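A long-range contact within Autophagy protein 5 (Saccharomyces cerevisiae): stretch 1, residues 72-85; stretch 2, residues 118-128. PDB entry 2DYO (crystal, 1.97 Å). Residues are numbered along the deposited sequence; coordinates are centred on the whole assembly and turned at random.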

# COMPACT_ATOMS: atom_id res chain seq x y z
N GLU A 72 -23.13 6.77 -16.38
CA GLU A 72 -22.87 7.80 -15.38
C GLU A 72 -22.69 7.18 -13.99
O GLU A 72 -22.95 7.83 -12.97
CB GLU A 72 -24.01 8.80 -15.37
N LYS A 73 -22.25 5.93 -13.96
CA LYS A 73 -22.02 5.21 -12.71
C LYS A 73 -20.57 5.40 -12.27
O LYS A 73 -19.71 5.78 -13.06
CB LYS A 73 -22.27 3.71 -12.91
CG LYS A 73 -23.67 3.33 -13.37
CD LYS A 73 -24.59 3.01 -12.20
CE LYS A 73 -25.91 2.45 -12.69
NZ LYS A 73 -26.81 2.03 -11.57
N TYR A 74 -20.30 5.14 -10.99
CA TYR A 74 -18.95 5.24 -10.47
C TYR A 74 -18.44 3.84 -10.15
O TYR A 74 -19.23 2.93 -9.88
CB TYR A 74 -18.92 6.10 -9.20
CG TYR A 74 -19.09 7.59 -9.45
CD1 TYR A 74 -20.34 8.19 -9.41
CD2 TYR A 74 -17.98 8.39 -9.73
CE1 TYR A 74 -20.50 9.56 -9.64
CE2 TYR A 74 -18.12 9.75 -9.96
CZ TYR A 74 -19.38 10.33 -9.91
OH TYR A 74 -19.50 11.68 -10.13
N PHE A 75 -17.13 3.66 -10.19
CA PHE A 75 -16.52 2.36 -9.92
C PHE A 75 -15.56 2.44 -8.74
O PHE A 75 -14.79 3.40 -8.63
CB PHE A 75 -15.76 1.86 -11.15
CG PHE A 75 -16.58 1.81 -12.40
CD1 PHE A 75 -16.01 2.10 -13.63
CD2 PHE A 75 -17.93 1.46 -12.36
CE1 PHE A 75 -16.75 2.04 -14.81
CE2 PHE A 75 -18.69 1.40 -13.53
CZ PHE A 75 -18.10 1.69 -14.75
N TRP A 76 -15.60 1.44 -7.87
CA TRP A 76 -14.71 1.39 -6.71
C TRP A 76 -14.55 -0.04 -6.21
O TRP A 76 -15.33 -0.93 -6.58
CB TRP A 76 -15.22 2.31 -5.60
CG TRP A 76 -16.51 1.89 -4.94
CD1 TRP A 76 -16.65 1.03 -3.89
CD2 TRP A 76 -17.83 2.34 -5.28
NE1 TRP A 76 -17.98 0.91 -3.55
CE2 TRP A 76 -18.72 1.70 -4.39
CE3 TRP A 76 -18.35 3.21 -6.25
CZ2 TRP A 76 -20.11 1.91 -4.44
CZ3 TRP A 76 -19.72 3.41 -6.30
CH2 TRP A 76 -20.59 2.77 -5.40
N PHE A 77 -13.54 -0.27 -5.39
CA PHE A 77 -13.29 -1.60 -4.85
C PHE A 77 -13.94 -1.81 -3.50
O PHE A 77 -14.14 -0.88 -2.73
CB PHE A 77 -11.79 -1.86 -4.70
CG PHE A 77 -11.04 -1.85 -6.00
CD1 PHE A 77 -10.18 -0.80 -6.30
CD2 PHE A 77 -11.15 -2.91 -6.90
CE1 PHE A 77 -9.45 -0.80 -7.48
CE2 PHE A 77 -10.42 -2.92 -8.08
CZ PHE A 77 -9.56 -1.86 -8.37
N GLU A 78 -14.25 -3.07 -3.22
CA GLU A 78 -14.85 -3.44 -1.95
C GLU A 78 -14.25 -4.73 -1.42
O GLU A 78 -13.73 -5.55 -2.18
CB GLU A 78 -16.37 -3.56 -2.09
CG GLU A 78 -17.10 -2.27 -1.79
CD GLU A 78 -18.61 -2.40 -1.92
OE1 GLU A 78 -19.14 -3.50 -1.67
OE2 GLU A 78 -19.25 -1.39 -2.26
N HIS A 79 -14.32 -4.89 -0.11
CA HIS A 79 -13.83 -6.08 0.56
C HIS A 79 -14.91 -6.43 1.57
O HIS A 79 -15.20 -5.66 2.48
CB HIS A 79 -12.50 -5.80 1.26
CG HIS A 79 -11.99 -6.94 2.09
ND1 HIS A 79 -12.33 -7.11 3.41
CD2 HIS A 79 -11.20 -7.99 1.76
CE1 HIS A 79 -11.76 -8.21 3.87
NE2 HIS A 79 -11.07 -8.76 2.89
N ASN A 80 -15.52 -7.60 1.39
CA ASN A 80 -16.60 -8.04 2.26
C ASN A 80 -17.67 -6.96 2.38
O ASN A 80 -18.07 -6.58 3.48
CB ASN A 80 -16.06 -8.42 3.64
CG ASN A 80 -15.21 -9.68 3.62
OD1 ASN A 80 -15.38 -10.55 2.75
ND2 ASN A 80 -14.30 -9.81 4.58
N LYS A 81 -18.12 -6.45 1.23
CA LYS A 81 -19.16 -5.43 1.19
C LYS A 81 -18.77 -4.07 1.77
O LYS A 81 -19.61 -3.17 1.88
CB LYS A 81 -20.42 -5.95 1.89
CG LYS A 81 -21.04 -7.17 1.21
CD LYS A 81 -21.98 -6.77 0.07
CE LYS A 81 -22.45 -7.97 -0.74
NZ LYS A 81 -21.36 -8.52 -1.61
N THR A 82 -17.51 -3.91 2.15
CA THR A 82 -17.02 -2.65 2.71
C THR A 82 -16.08 -1.93 1.74
O THR A 82 -15.07 -2.49 1.31
CB THR A 82 -16.27 -2.87 4.03
OG1 THR A 82 -17.19 -3.30 5.04
CG2 THR A 82 -15.59 -1.58 4.48
N PRO A 83 -16.41 -0.68 1.37
CA PRO A 83 -15.58 0.08 0.44
C PRO A 83 -14.12 0.14 0.90
O PRO A 83 -13.84 0.36 2.08
CB PRO A 83 -16.24 1.46 0.44
CG PRO A 83 -17.69 1.11 0.61
CD PRO A 83 -17.64 0.06 1.70
N ILE A 84 -13.20 -0.08 -0.03
CA ILE A 84 -11.78 -0.05 0.27
C ILE A 84 -11.09 0.95 -0.68
O ILE A 84 -11.17 0.81 -1.90
CB ILE A 84 -11.18 -1.48 0.13
CG1 ILE A 84 -9.67 -1.46 0.39
CG2 ILE A 84 -11.47 -2.05 -1.24
CD1 ILE A 84 -9.04 -2.85 0.33
N PRO A 85 -10.41 1.96 -0.11
CA PRO A 85 -9.70 3.02 -0.86
C PRO A 85 -8.54 2.51 -1.71
O PRO A 85 -7.65 1.84 -1.20
CB PRO A 85 -9.20 3.96 0.25
CG PRO A 85 -9.97 3.55 1.48
CD PRO A 85 -10.14 2.08 1.33
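Stretch 2, residues 118-128: FLRIHLVMGDS

The most unusual feature of this contact is the place where Trp-76 meets Gly-126: the indole packs against a backbone that carries no side chain, with Trp-76 CZ3 3.8 Å from Gly-126 N, and a CB modelled on the glycine would fall 2.8 Å from Trp-76 CH2, a clash. The tryptophan ring, at chi1 p, reaches on along stretch 2, bringing Trp-76 CH2 to 4.0 Å from Ser-128 O.

Stretch 2 is an extended strand through Gly-126 that runs antiparallel to strand 74-79, with an angle of 146° between their directions and a closest axial approach of 4.6 Å. Three hydrogen-bonded pairs set the register. Tyr-74 N donates to Gly-126 O (2.7 Å) and Gly-126 N to Tyr-74 O (3.0 Å); Trp-76 N donates to Val-124 O (3.0 Å) and Val-124 N to Trp-76 O (2.9 Å); Glu-78 N donates to His-122 O (2.8 Å) and His-122 N to Glu-78 O (2.9 Å). Between them lie the non-hydrogen-bonded pairs Phe-75 with Met-125 and Phe-77 with Leu-123, where the CA atoms draw in to 4.5 and 4.8 Å.

Side chains alternate accordingly. On the face of Phe-75 and Phe-77, Phe-75 CD2 packs 3.5 Å from Met-125 CB, which sits at the ring edge, and Phe-77 CD2 approaches Ile-121 CG2 at 3.3 Å. On the other face, Trp-76 NE1 donates to Glu-78 OE2 (2.9 Å) within stretch 1, while Glu-78 CD lies 4.0 Å from Val-124 CG2.

Beyond the ladder, Lys-73 NZ forms a salt bridge with Asp-127 OD2 (3.2 Å). Near the type I' turn from His-79 to Thr-82, the O of a water bridges the stretches, 3.0 Å from His-79 NE2 and 3.0 Å from Arg-120 N, and accepts the hydrogen bond from Arg-120 N.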

# COMPACT_ATOMS: atom_id res chain seq x y z
N PHE A 118 -4.57 -14.39 1.56
CA PHE A 118 -4.92 -13.70 0.33
C PHE A 118 -5.85 -12.54 0.60
O PHE A 118 -6.45 -12.44 1.67
CB PHE A 118 -5.56 -14.66 -0.67
CG PHE A 118 -6.94 -15.13 -0.30
CD1 PHE A 118 -7.17 -15.78 0.91
CD2 PHE A 118 -8.01 -14.94 -1.17
CE1 PHE A 118 -8.45 -16.24 1.24
CE2 PHE A 118 -9.28 -15.39 -0.85
CZ PHE A 118 -9.50 -16.04 0.36
N LEU A 119 -5.96 -11.66 -0.38
CA LEU A 119 -6.81 -10.48 -0.28
C LEU A 119 -7.94 -10.61 -1.29
O LEU A 119 -7.71 -10.72 -2.49
CB LEU A 119 -5.99 -9.22 -0.56
CG LEU A 119 -6.69 -7.87 -0.44
CD1 LEU A 119 -7.25 -7.69 0.97
CD2 LEU A 119 -5.69 -6.76 -0.77
N ARG A 120 -9.17 -10.59 -0.78
CA ARG A 120 -10.35 -10.70 -1.63
C ARG A 120 -10.87 -9.31 -1.98
O ARG A 120 -11.25 -8.54 -1.10
CB ARG A 120 -11.42 -11.50 -0.89
CG ARG A 120 -12.39 -12.21 -1.79
CD ARG A 120 -12.99 -13.42 -1.09
NE ARG A 120 -13.57 -14.36 -2.04
CZ ARG A 120 -13.86 -15.63 -1.75
NH1 ARG A 120 -13.63 -16.10 -0.53
NH2 ARG A 120 -14.38 -16.41 -2.69
N ILE A 121 -10.88 -9.00 -3.27
CA ILE A 121 -11.33 -7.69 -3.75
C ILE A 121 -12.45 -7.83 -4.77
O ILE A 121 -12.39 -8.67 -5.67
CB ILE A 121 -10.16 -6.92 -4.40
CG1 ILE A 121 -9.11 -6.59 -3.34
CG2 ILE A 121 -10.69 -5.66 -5.08
CD1 ILE A 121 -9.59 -5.68 -2.24
N HIS A 122 -13.46 -6.98 -4.64
CA HIS A 122 -14.61 -7.00 -5.54
C HIS A 122 -14.76 -5.63 -6.21
O HIS A 122 -14.76 -4.60 -5.54
CB HIS A 122 -15.89 -7.32 -4.75
CG HIS A 122 -15.73 -8.45 -3.79
ND1 HIS A 122 -16.24 -9.71 -4.02
CD2 HIS A 122 -15.08 -8.53 -2.60
CE1 HIS A 122 -15.92 -10.51 -3.02
NE2 HIS A 122 -15.21 -9.82 -2.14
N LEU A 123 -14.87 -5.64 -7.54
CA LEU A 123 -15.04 -4.41 -8.31
C LEU A 123 -16.54 -4.14 -8.36
O LEU A 123 -17.31 -4.98 -8.84
CB LEU A 123 -14.51 -4.60 -9.73
CG LEU A 123 -13.93 -3.42 -10.53
CD1 LEU A 123 -14.26 -3.63 -11.99
CD2 LEU A 123 -14.48 -2.08 -10.05
N VAL A 124 -16.96 -2.98 -7.87
CA VAL A 124 -18.37 -2.61 -7.83
C VAL A 124 -18.68 -1.28 -8.52
O VAL A 124 -17.78 -0.47 -8.76
CB VAL A 124 -18.85 -2.52 -6.36
CG1 VAL A 124 -20.32 -2.15 -6.30
CG2 VAL A 124 -18.62 -3.85 -5.66
N MET A 125 -19.95 -1.06 -8.85
CA MET A 125 -20.38 0.19 -9.48
C MET A 125 -21.61 0.73 -8.76
O MET A 125 -22.26 0.01 -8.00
CB MET A 125 -20.71 -0.03 -10.96
CG MET A 125 -21.93 -0.90 -11.21
SD MET A 125 -22.47 -0.75 -12.92
CE MET A 125 -21.35 -1.87 -13.73
N GLY A 126 -21.92 2.00 -9.00
CA GLY A 126 -23.07 2.61 -8.36
C GLY A 126 -23.23 4.08 -8.70
O GLY A 126 -22.38 4.65 -9.40
N ASP A 127 -24.31 4.69 -8.22
CA ASP A 127 -24.57 6.10 -8.48
C ASP A 127 -24.18 6.97 -7.30
O ASP A 127 -23.64 8.06 -7.47
CB ASP A 127 -26.06 6.31 -8.80
CG ASP A 127 -26.46 5.71 -10.13
OD1 ASP A 127 -25.88 6.12 -11.17
OD2 ASP A 127 -27.35 4.83 -10.15
N SER A 128 -24.46 6.48 -6.09
CA SER A 128 -24.12 7.22 -4.88
C SER A 128 -22.73 6.81 -4.41
O SER A 128 -22.56 5.82 -3.69
CB SER A 128 -25.15 6.94 -3.79
OG SER A 128 -25.25 5.56 -3.49
O HOH W 1 -9.51 -11.18 2.12